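Local coordinates for NAD-dependent epimerase/dehydratase domain-containing protein (Ruegeria pomeroyi DSS-3, PDB 3IUS), which is of unknown function but probably binds nicotinamide adenine dinucleotide on a Rossmann fold of the epimerase and dehydratase kind, at residues Arg22-Pro26 / Gln27-Ile31; Ala125-Gly128 / Arg129-Val132; Asn257-Ile260 / Lys261-Gly265; Tyr273-Gly276 / Leu277-Leu280. One frame throughout, in Å; residues are numbered along the deposited sequence.

Interaction 1: Arg22-Pro26 / Gln27-Ile31. With EDO (1,2-ethanediol), chain E.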
loop_
_atom_site.group_PDB
_atom_site.type_symbol
_atom_site.label_atom_id
_atom_site.label_comp_id
_atom_site.label_asym_id
_atom_site.label_seq_id
_atom_site.Cartn_x
_atom_site.Cartn_y
_atom_site.Cartn_z
ATOM N N ARG A 22 -6.414 9.911 -10.316
ATOM C CA ARG A 22 -5.936 11.005 -11.148
ATOM C C ARG A 22 -5.469 10.497 -12.511
ATOM O O ARG A 22 -5.463 11.247 -13.489
ATOM C CB ARG A 22 -4.820 11.781 -10.444
ATOM C CG ARG A 22 -5.252 12.462 -9.157
ATOM C CD ARG A 22 -4.079 13.148 -8.460
ATOM N NE ARG A 22 -4.476 13.736 -7.183
ATOM C CZ ARG A 22 -4.019 13.343 -5.997
ATOM N NH1 ARG A 22 -3.127 12.366 -5.911
ATOM N NH2 ARG A 22 -4.447 13.939 -4.896
ATOM N N ALA A 23 -5.090 9.222 -12.570
ATOM C CA ALA A 23 -4.636 8.596 -13.804
ATOM C C ALA A 23 -5.808 8.016 -14.586
ATOM O O ALA A 23 -5.817 8.044 -15.818
ATOM C CB ALA A 23 -3.598 7.514 -13.507
ATOM N N LEU A 24 -6.802 7.501 -13.871
ATOM C CA LEU A 24 -7.946 6.854 -14.518
ATOM C C LEU A 24 -9.005 7.833 -15.020
ATOM O O LEU A 24 -9.590 7.630 -16.086
ATOM C CB LEU A 24 -8.610 5.856 -13.570
ATOM C CG LEU A 24 -7.786 4.637 -13.160
ATOM C CD1 LEU A 24 -8.622 3.744 -12.266
ATOM C CD2 LEU A 24 -7.317 3.884 -14.389
ATOM N N ALA A 25 -9.261 8.877 -14.235
ATOM C CA ALA A 25 -10.315 9.841 -14.550
ATOM C C ALA A 25 -10.215 10.410 -15.972
ATOM O O ALA A 25 -11.215 10.456 -16.689
ATOM C CB ALA A 25 -10.347 10.967 -13.509
ATOM N N PRO A 26 -9.007 10.837 -16.385
ATOM C CA PRO A 26 -8.838 11.396 -17.732
ATOM C C PRO A 26 -9.072 10.362 -18.829
ATOM O O PRO A 26 -9.283 10.738 -19.981
ATOM C CB PRO A 26 -7.371 11.845 -17.742
ATOM C CG PRO A 26 -7.000 11.991 -16.310
ATOM C CD PRO A 26 -7.763 10.919 -15.604
ATOM N N GLN A 27 -9.035 9.082 -18.477
ATOM C CA GLN A 27 -9.237 8.017 -19.454
ATOM C C GLN A 27 -10.709 7.677 -19.644
ATOM O O GLN A 27 -11.055 6.803 -20.438
ATOM C CB GLN A 27 -8.456 6.768 -19.054
ATOM C CG GLN A 27 -6.988 7.031 -18.780
ATOM C CD GLN A 27 -6.205 5.756 -18.555
ATOM O OE1 GLN A 27 -6.382 4.772 -19.272
ATOM N NE2 GLN A 27 -5.332 5.765 -17.559
ATOM N N GLY A 28 -11.575 8.367 -18.912
ATOM C CA GLY A 28 -13.007 8.191 -19.079
ATOM C C GLY A 28 -13.673 7.424 -17.955
ATOM O O GLY A 28 -14.888 7.231 -17.962
ATOM N N TRP A 29 -12.877 6.980 -16.988
ATOM C CA TRP A 29 -13.401 6.254 -15.837
ATOM C C TRP A 29 -14.251 7.137 -14.932
ATOM O O TRP A 29 -13.975 8.326 -14.768
ATOM C CB TRP A 29 -12.252 5.667 -15.012
ATOM C CG TRP A 29 -11.628 4.458 -15.615
ATOM C CD1 TRP A 29 -10.771 4.419 -16.676
ATOM C CD2 TRP A 29 -11.804 3.103 -15.190
ATOM N NE1 TRP A 29 -10.404 3.124 -16.940
ATOM C CE2 TRP A 29 -11.024 2.296 -16.040
ATOM C CE3 TRP A 29 -12.543 2.493 -14.170
ATOM C CZ2 TRP A 29 -10.962 0.910 -15.904
ATOM C CZ3 TRP A 29 -12.481 1.117 -14.037
ATOM C CH2 TRP A 29 -11.697 0.341 -14.899
ATOM N N ARG A 30 -15.285 6.546 -14.345
ATOM C CA ARG A 30 -15.991 7.185 -13.247
ATOM C C ARG A 30 -15.477 6.593 -11.939
ATOM O O ARG A 30 -15.495 5.378 -11.761
ATOM C CB ARG A 30 -17.498 6.963 -13.360
ATOM C CG ARG A 30 -18.277 7.545 -12.192
ATOM C CD ARG A 30 -19.731 7.117 -12.202
ATOM N NE ARG A 30 -20.452 7.693 -11.072
ATOM C CZ ARG A 30 -21.533 7.152 -10.520
ATOM N NH1 ARG A 30 -22.025 6.016 -10.995
ATOM N NH2 ARG A 30 -22.117 7.748 -9.491
ATOM N N ILE A 31 -15.002 7.448 -11.037
ATOM C CA ILE A 31 -14.518 6.995 -9.736
ATOM C C ILE A 31 -15.337 7.598 -8.596
ATOM O O ILE A 31 -15.658 8.789 -8.604
ATOM C CB ILE A 31 -13.020 7.333 -9.510
ATOM C CG1 ILE A 31 -12.155 6.809 -10.660
ATOM C CG2 ILE A 31 -12.535 6.757 -8.189
ATOM C CD1 ILE A 31 -12.083 7.750 -11.834
HETATM C C1 EDO E . -0.652 10.753 -10.143
HETATM O O1 EDO E . -1.612 9.982 -10.964
HETATM C C2 EDO E . -1.241 11.852 -9.307
HETATM O O2 EDO E . -0.997 12.302 -7.994
#
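Q27 turns back on the end of the preceding helix. Its NE2 donates to A23 O at 2.9 Å (N-H...O 155°); the acceptor lies in the plane of the Q27 amide, while the donor stands above the carbonyl plane of A23. The chain, extended beyond CG, brings the amide back over that turn. Q27 N donates to L24 O at 2.9 Å, G28 N to A25 O at 3.1 Å, and W29 N weakly to L24 O. G28, at phi 106°, sits where a side chain would jam against the preceding carbonyl.

L24 CD2 lies over one face of the W29 five-membered ring, 4.2 Å from its centroid, a CH-pi contact, and I31 CD1 meets A25 CB at 4.0 Å. An alanine in place of W29 would remove the indole and is likely to leave L24 CD2 without its facing surface.

In one of its two modelled conformers, R22 NH1 donates to O2 of an ethanediol, probably from the crystallisation liquor.

The turn links helix 15-24 to strand 30-35 in the beta-alpha-beta unit begun by strand 7-11. I31 touches L8 of that strand, and R30 forms a salt bridge with E50 of strand 49-53.

Interaction 2: Ala125-Gly128 / Arg129-Val132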
loop_
_atom_site.group_PDB
_atom_site.type_symbol
_atom_site.label_atom_id
_atom_site.label_comp_id
_atom_site.label_asym_id
_atom_site.label_seq_id
_atom_site.Cartn_x
_atom_site.Cartn_y
_atom_site.Cartn_z
ATOM N N ALA A 125 2.538 -9.916 14.973
ATOM C CA ALA A 125 1.838 -8.903 15.757
ATOM C C ALA A 125 0.376 -8.771 15.338
ATOM O O ALA A 125 -0.034 -9.309 14.313
ATOM C CB ALA A 125 2.555 -7.559 15.663
ATOM N N ALA A 126 -0.402 -8.051 16.140
ATOM C CA ALA A 126 -1.845 -7.947 15.930
ATOM C C ALA A 126 -2.221 -7.403 14.553
ATOM O O ALA A 126 -3.096 -7.947 13.878
ATOM C CB ALA A 126 -2.481 -7.105 17.028
ATOM N N ARG A 127 -1.559 -6.327 14.140
ATOM C CA ARG A 127 -1.842 -5.714 12.845
ATOM C C ARG A 127 -1.696 -6.721 11.708
ATOM O O ARG A 127 -2.544 -6.796 10.822
ATOM C CB ARG A 127 -0.933 -4.507 12.608
ATOM C CG ARG A 127 -1.237 -3.332 13.514
ATOM C CD ARG A 127 -2.630 -2.773 13.247
ATOM N NE ARG A 127 -2.627 -1.777 12.176
ATOM C CZ ARG A 127 -3.672 -1.505 11.400
ATOM N NH1 ARG A 127 -3.569 -0.584 10.453
ATOM N NH2 ARG A 127 -4.814 -2.163 11.557
ATOM N N GLY A 128 -0.614 -7.493 11.737
ATOM C CA GLY A 128 -0.388 -8.513 10.733
ATOM C C GLY A 128 -1.442 -9.602 10.762
ATOM O O GLY A 128 -1.854 -10.101 9.711
ATOM N N ARG A 129 -1.864 -9.995 11.962
ATOM C CA ARG A 129 -2.912 -11.012 12.089
ATOM C C ARG A 129 -4.243 -10.485 11.553
ATOM O O ARG A 129 -5.007 -11.224 10.924
ATOM C CB ARG A 129 -3.070 -11.494 13.534
ATOM C CG ARG A 129 -1.903 -12.326 14.049
ATOM C CD ARG A 129 -2.253 -13.032 15.356
ATOM N NE ARG A 129 -2.836 -12.128 16.341
ATOM C CZ ARG A 129 -2.127 -11.426 17.217
ATOM N NH1 ARG A 129 -0.808 -11.531 17.235
ATOM N NH2 ARG A 129 -2.738 -10.625 18.079
ATOM N N TRP A 130 -4.521 -9.208 11.799
ATOM C CA TRP A 130 -5.758 -8.612 11.300
ATOM C C TRP A 130 -5.753 -8.548 9.772
ATOM O O TRP A 130 -6.795 -8.732 9.133
ATOM C CB TRP A 130 -5.989 -7.216 11.884
ATOM C CG TRP A 130 -6.048 -7.181 13.380
ATOM C CD1 TRP A 130 -6.252 -8.237 14.222
ATOM C CD2 TRP A 130 -5.917 -6.024 14.214
ATOM N NE1 TRP A 130 -6.247 -7.809 15.526
ATOM C CE2 TRP A 130 -6.042 -6.456 15.549
ATOM C CE3 TRP A 130 -5.701 -4.666 13.961
ATOM C CZ2 TRP A 130 -5.958 -5.578 16.629
ATOM C CZ3 TRP A 130 -5.617 -3.794 15.036
ATOM C CH2 TRP A 130 -5.747 -4.255 16.352
ATOM N N ARG A 131 -4.582 -8.285 9.193
ATOM C CA ARG A 131 -4.437 -8.293 7.740
ATOM C C ARG A 131 -4.727 -9.680 7.188
ATOM O O ARG A 131 -5.452 -9.818 6.208
ATOM C CB ARG A 131 -3.034 -7.860 7.316
ATOM C CG ARG A 131 -2.793 -6.370 7.387
ATOM C CD ARG A 131 -3.580 -5.623 6.318
ATOM N NE ARG A 131 -3.364 -4.185 6.435
ATOM C CZ ARG A 131 -3.961 -3.272 5.678
ATOM N NH1 ARG A 131 -4.818 -3.644 4.738
ATOM N NH2 ARG A 131 -3.701 -1.985 5.863
ATOM N N VAL A 132 -4.151 -10.706 7.812
ATOM C CA VAL A 132 -4.394 -12.076 7.357
ATOM C C VAL A 132 -5.879 -12.421 7.430
ATOM O O VAL A 132 -6.431 -13.025 6.502
ATOM C CB VAL A 132 -3.586 -13.103 8.170
ATOM C CG1 VAL A 132 -4.086 -14.519 7.869
ATOM C CG2 VAL A 132 -2.094 -12.962 7.874
#
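A126 and W130 meet in the first turns of helix 126-140, with A125 at the N-cap position. Extended short-chain dehydrogenases carry a Tyr-x-x-x-Lys motif on a helix to which this one probably corresponds; R127 and R131 have the same four-residue spacing. Each backbone carbonyl of 125-128 is satisfied by the amide four residues on: A125 O by R129 N, A126 O by W130 N at 2.8 Å, R127 O by R131 N, and G128 O by V132 N at 3.0 Å. A126 O has a second neighbour, since it also lies over one face of the W130 indole, 3.1 Å above the ring plane. With chi2 at -18° the ring is laid back along the helix, which puts CZ2 against A126 CB at 3.8 Å.

R127 and R131 find weak polar partners outside the turn. The R127 chain, bent at chi2 and chi3, comes to the edge of the W130 ring, its guanidinium turned 68° from the indole plane; its NH2 gives a weak hydrogen bond to P73 O. R131 leads away from the turn, and its NH1 is weakly bonded to Y100 OH, near S102 and T103 of strand 97-103. R129, by contrast, folds back at chi3 and lays one face of its guanidinium over A126 CA.

The two alkyl-to-ring and polar-to-ring contacts of R127 are equally close: its CD is 3.6 Å from W130 CZ3, and its NH2 is 3.6 Å from W130 CE3.

Interaction 3: Asn257-Ile260 / Lys261-Gly265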
loop_
_atom_site.group_PDB
_atom_site.type_symbol
_atom_site.label_atom_id
_atom_site.label_comp_id
_atom_site.label_asym_id
_atom_site.label_seq_id
_atom_site.Cartn_x
_atom_site.Cartn_y
_atom_site.Cartn_z
ATOM N N ASN A 257 9.203 -9.607 -6.057
ATOM C CA ASN A 257 8.202 -8.869 -6.823
ATOM C C ASN A 257 8.120 -9.366 -8.265
ATOM O O ASN A 257 7.805 -8.600 -9.173
ATOM C CB ASN A 257 8.521 -7.366 -6.810
ATOM C CG ASN A 257 9.860 -7.049 -7.455
ATOM O OD1 ASN A 257 10.484 -7.916 -8.068
ATOM N ND2 ASN A 257 10.322 -5.803 -7.298
ATOM N N ASP A 258 8.398 -10.652 -8.465
ATOM C CA ASP A 258 8.444 -11.241 -9.806
ATOM C C ASP A 258 7.077 -11.301 -10.480
ATOM O O ASP A 258 6.954 -11.054 -11.684
ATOM C CB ASP A 258 9.050 -12.655 -9.747
ATOM C CG ASP A 258 10.404 -12.686 -9.055
ATOM O OD1 ASP A 258 11.258 -11.842 -9.381
ATOM O OD2 ASP A 258 10.615 -13.558 -8.194
ATOM N N ARG A 259 6.056 -11.620 -9.696
ATOM C CA ARG A 259 4.710 -11.814 -10.219
ATOM C C ARG A 259 4.170 -10.584 -10.957
ATOM O O ARG A 259 3.595 -10.700 -12.038
ATOM C CB ARG A 259 3.772 -12.220 -9.083
ATOM C CG ARG A 259 2.672 -13.169 -9.511
ATOM C CD ARG A 259 2.284 -14.113 -8.386
ATOM N NE ARG A 259 3.453 -14.735 -7.774
ATOM C CZ ARG A 259 3.450 -15.929 -7.191
ATOM N NH1 ARG A 259 4.568 -16.406 -6.657
ATOM N NH2 ARG A 259 2.338 -16.652 -7.152
ATOM N N ILE A 260 4.352 -9.401 -10.372
ATOM C CA ILE A 260 3.825 -8.196 -11.009
ATOM C C ILE A 260 4.549 -7.924 -12.326
ATOM O O ILE A 260 3.975 -7.354 -13.253
ATOM C CB ILE A 260 3.908 -6.951 -10.092
ATOM C CG1 ILE A 260 5.349 -6.714 -9.657
ATOM C CG2 ILE A 260 2.951 -7.094 -8.895
ATOM C CD1 ILE A 260 5.563 -5.436 -8.840
ATOM N N LYS A 261 5.807 -8.345 -12.409
ATOM C CA LYS A 261 6.600 -8.129 -13.612
ATOM C C LYS A 261 6.213 -9.146 -14.685
ATOM O O LYS A 261 5.870 -8.779 -15.804
ATOM C CB LYS A 261 8.091 -8.240 -13.297
ATOM C CG LYS A 261 8.629 -7.138 -12.382
ATOM C CD LYS A 261 10.050 -7.462 -11.970
ATOM C CE LYS A 261 10.646 -6.428 -11.009
ATOM N NZ LYS A 261 11.898 -6.975 -10.422
ATOM N N GLU A 262 6.255 -10.421 -14.323
ATOM C CA GLU A 262 6.077 -11.509 -15.282
ATOM C C GLU A 262 4.632 -11.746 -15.688
ATOM O O GLU A 262 4.355 -12.134 -16.828
ATOM C CB GLU A 262 6.673 -12.804 -14.721
ATOM C CG GLU A 262 8.187 -12.783 -14.601
ATOM C CD GLU A 262 8.723 -13.988 -13.848
ATOM O OE1 GLU A 262 8.254 -15.113 -14.109
ATOM O OE2 GLU A 262 9.605 -13.808 -12.988
ATOM N N GLU A 263 3.708 -11.531 -14.759
ATOM C CA GLU A 263 2.303 -11.795 -15.034
ATOM C C GLU A 263 1.568 -10.539 -15.493
ATOM O O GLU A 263 0.748 -10.604 -16.401
ATOM C CB GLU A 263 1.612 -12.421 -13.816
ATOM C CG GLU A 263 2.209 -13.758 -13.392
ATOM C CD GLU A 263 1.397 -14.462 -12.314
ATOM O OE1 GLU A 263 0.324 -13.947 -11.931
ATOM O OE2 GLU A 263 1.835 -15.536 -11.844
ATOM N N LEU A 264 1.875 -9.398 -14.876
ATOM C CA LEU A 264 1.160 -8.158 -15.172
ATOM C C LEU A 264 1.860 -7.262 -16.190
ATOM O O LEU A 264 1.267 -6.302 -16.678
ATOM C CB LEU A 264 0.904 -7.352 -13.892
ATOM C CG LEU A 264 0.076 -8.004 -12.788
ATOM C CD1 LEU A 264 -0.224 -7.002 -11.680
ATOM C CD2 LEU A 264 -1.210 -8.622 -13.339
ATOM N N GLY A 265 3.126 -7.550 -16.481
ATOM C CA GLY A 265 3.878 -6.762 -17.440
ATOM C C GLY A 265 4.352 -5.427 -16.898
ATOM O O GLY A 265 4.741 -4.539 -17.660
HETATM O O HOH W 1 12.252 -9.819 -10.542
#
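K261 reaches back along the short helix 258-262 to N257, its chain fully extended beyond CG. NZ donates to N257 OD1 at 2.9 Å, tilted 33° from the carbonyl plane. The same NZ makes a salt bridge with D210, whose OD1 also accepts from N257 ND2, and gives a hydrogen bond to a water that in turn donates to D258 OD1. K261 N adds a weak bond to D258 O.

E262 N takes the same carbonyl much more squarely, at 2.8 Å with an N-H...O angle of 172°. Its side chain runs beside that of D258, pointing the same way, and OE2 touches D258 CB at 3.5 Å. The carboxylates are close as well, D258 OD1 lying 4.4 Å from E262 OE2.

E263 N bonds to R259 O at 2.8 Å. Its side chain lies alongside that of R259, in the one of two deposited conformers described here, but OE2 is well out of the guanidinium plane and 4.5 Å from R259 NE. No N-H points at it; in this conformer R259 NE is salt-bridged to E117.

L264 N returns only a weak bond to I260 O, while its CD1 meets I260 CG2 at 4.2 Å. Both residues pack on V191 and Y205. G265 then leaves helical geometry with positive phi, which favours glycine.

The charges therefore divide: the D210 carboxylate would probably favour the charged form of K261, while N257 OD1 and the water take up its other N-H bonds, whereas D258 and E262 are likely to repel each other mildly at the surface.

Interaction 4: Tyr273-Gly276 / Leu277-Leu280; sequences YRVG and LEAL
Y273 and L277, one turn apart in helix 273-282, meet through side chain and backbone alike. The apolar contact runs from L277 CD2 to Y273 CD1 at 4.3 Å, the methyl arriving at the edge of the phenol ring and near its plane. L277 CD1 also lies beside Y273 O, at 3.3 Å. The flank of R274 adds to this, with CG 3.6 Å above one face of the Y273 ring.

The hydrogen bonds are chiefly those of the helix. L277 N donates to Y273 O at 2.8 Å, A279 N to V275 O at 3.2 Å and L280 N to G276 O at 2.9 Å. The bond from E278 N to R274 O is less sure, because that oxygen sits too close to E278 CG in the model. Ahead of the turn, N272 OD1 accepts from V275 N.

Among the polar ends, R274 NH1 gives Y273 OH a weak bond, the hydroxyl lying at the edge of the guanidinium; its stronger partner is E211, in a salt bridge. E278, extended beyond CG, brings OE2 within 4.3 Å of V275 CG1. A glycine in place of E278 would remove the side chain, and is likely to leave Y221 of helix 215-226 without its partner on this face.

The pattern is that of an amphipathic helix: Y273 and L277 bury themselves against V218 of helix 215-226 and R182 of strand 182-184, while R274, V275 and E278 lie on the partly exposed side.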
loop_
_atom_site.group_PDB
_atom_site.type_symbol
_atom_site.label_atom_id
_atom_site.label_comp_id
_atom_site.label_asym_id
_atom_site.label_seq_id
_atom_site.Cartn_x
_atom_site.Cartn_y
_atom_site.Cartn_z
ATOM N N TYR A 273 15.240 2.926 -3.945
ATOM C CA TYR A 273 15.041 4.153 -3.175
ATOM C C TYR A 273 15.922 5.294 -3.662
ATOM O O TYR A 273 15.561 6.459 -3.516
ATOM C CB TYR A 273 15.285 3.914 -1.675
ATOM C CG TYR A 273 16.740 3.760 -1.306
ATOM C CD1 TYR A 273 17.454 4.810 -0.741
ATOM C CD2 TYR A 273 17.405 2.566 -1.521
ATOM C CE1 TYR A 273 18.787 4.666 -0.409
ATOM C CE2 TYR A 273 18.729 2.416 -1.197
ATOM C CZ TYR A 273 19.417 3.469 -0.640
ATOM O OH TYR A 273 20.739 3.304 -0.326
ATOM N N ARG A 274 17.080 4.966 -4.228
ATOM C CA ARG A 274 17.983 6.005 -4.711
ATOM C C ARG A 274 17.408 6.753 -5.909
ATOM O O ARG A 274 17.457 7.973 -5.947
ATOM C CB ARG A 274 19.387 5.460 -5.008
ATOM C CG ARG A 274 20.203 5.139 -3.742
ATOM C CD ARG A 274 21.593 4.599 -4.072
ATOM N NE ARG A 274 21.540 3.480 -5.014
ATOM C CZ ARG A 274 21.212 2.234 -4.678
ATOM N NH1 ARG A 274 20.904 1.952 -3.421
ATOM N NH2 ARG A 274 21.186 1.276 -5.597
ATOM N N VAL A 275 16.853 6.034 -6.883
ATOM C CA VAL A 275 16.269 6.715 -8.036
ATOM C C VAL A 275 14.949 7.383 -7.661
ATOM O O VAL A 275 14.621 8.460 -8.170
ATOM C CB VAL A 275 16.085 5.777 -9.254
ATOM C CG1 VAL A 275 17.433 5.499 -9.912
ATOM C CG2 VAL A 275 15.426 4.496 -8.837
ATOM N N GLY A 276 14.201 6.748 -6.762
ATOM C CA GLY A 276 12.973 7.333 -6.253
ATOM C C GLY A 276 13.238 8.633 -5.503
ATOM O O GLY A 276 12.552 9.638 -5.704
ATOM N N LEU A 277 14.235 8.612 -4.630
ATOM C CA LEU A 277 14.575 9.794 -3.838
ATOM C C LEU A 277 15.115 10.956 -4.668
ATOM O O LEU A 277 14.818 12.122 -4.387
ATOM C CB LEU A 277 15.563 9.445 -2.716
ATOM C CG LEU A 277 14.970 9.280 -1.313
ATOM C CD1 LEU A 277 13.830 8.307 -1.346
ATOM C CD2 LEU A 277 16.017 8.844 -0.286
ATOM N N GLU A 278 15.927 10.647 -5.671
ATOM C CA GLU A 278 16.469 11.683 -6.536
ATOM C C GLU A 278 15.347 12.398 -7.286
ATOM O O GLU A 278 15.361 13.619 -7.416
ATOM C CB GLU A 278 17.498 11.095 -7.501
ATOM C CG GLU A 278 18.644 10.397 -6.787
ATOM C CD GLU A 278 19.676 9.821 -7.736
ATOM O OE1 GLU A 278 20.502 10.601 -8.257
ATOM O OE2 GLU A 278 19.667 8.588 -7.946
ATOM N N ALA A 279 14.373 11.627 -7.772
ATOM C CA ALA A 279 13.213 12.193 -8.453
ATOM C C ALA A 279 12.312 12.998 -7.517
ATOM O O ALA A 279 11.808 14.055 -7.890
ATOM C CB ALA A 279 12.405 11.088 -9.133
ATOM N N LEU A 280 12.099 12.482 -6.308
ATOM C CA LEU A 280 11.264 13.158 -5.320
ATOM C C LEU A 280 11.831 14.517 -4.941
ATOM O O LEU A 280 11.094 15.496 -4.818
ATOM C CB LEU A 280 11.102 12.300 -4.063
ATOM C CG LEU A 280 9.778 11.543 -3.943
ATOM C CD1 LEU A 280 9.602 10.609 -5.119
ATOM C CD2 LEU A 280 9.690 10.784 -2.624
#

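Along the chain the contacts come in series, interaction 1 first and interaction 4 last, and none touches another. Interaction 1 belongs to the first beta-alpha-beta unit of the parallel sheet, and interaction 2 to helix 126-140, beside strand 97-103 of the same sheet; they lie on opposite sides of the chain's centre, centres 33 Å apart. Interactions 3 and 4 sit on consecutive helices, 258-262 and 273-282, with centres 22 Å apart and nearest atoms about 11 Å apart. These late helices pack on strands 204-207 and 182-184, so the C-terminal part of the chain is tied back to the sheet of the probable nucleotide-binding fold.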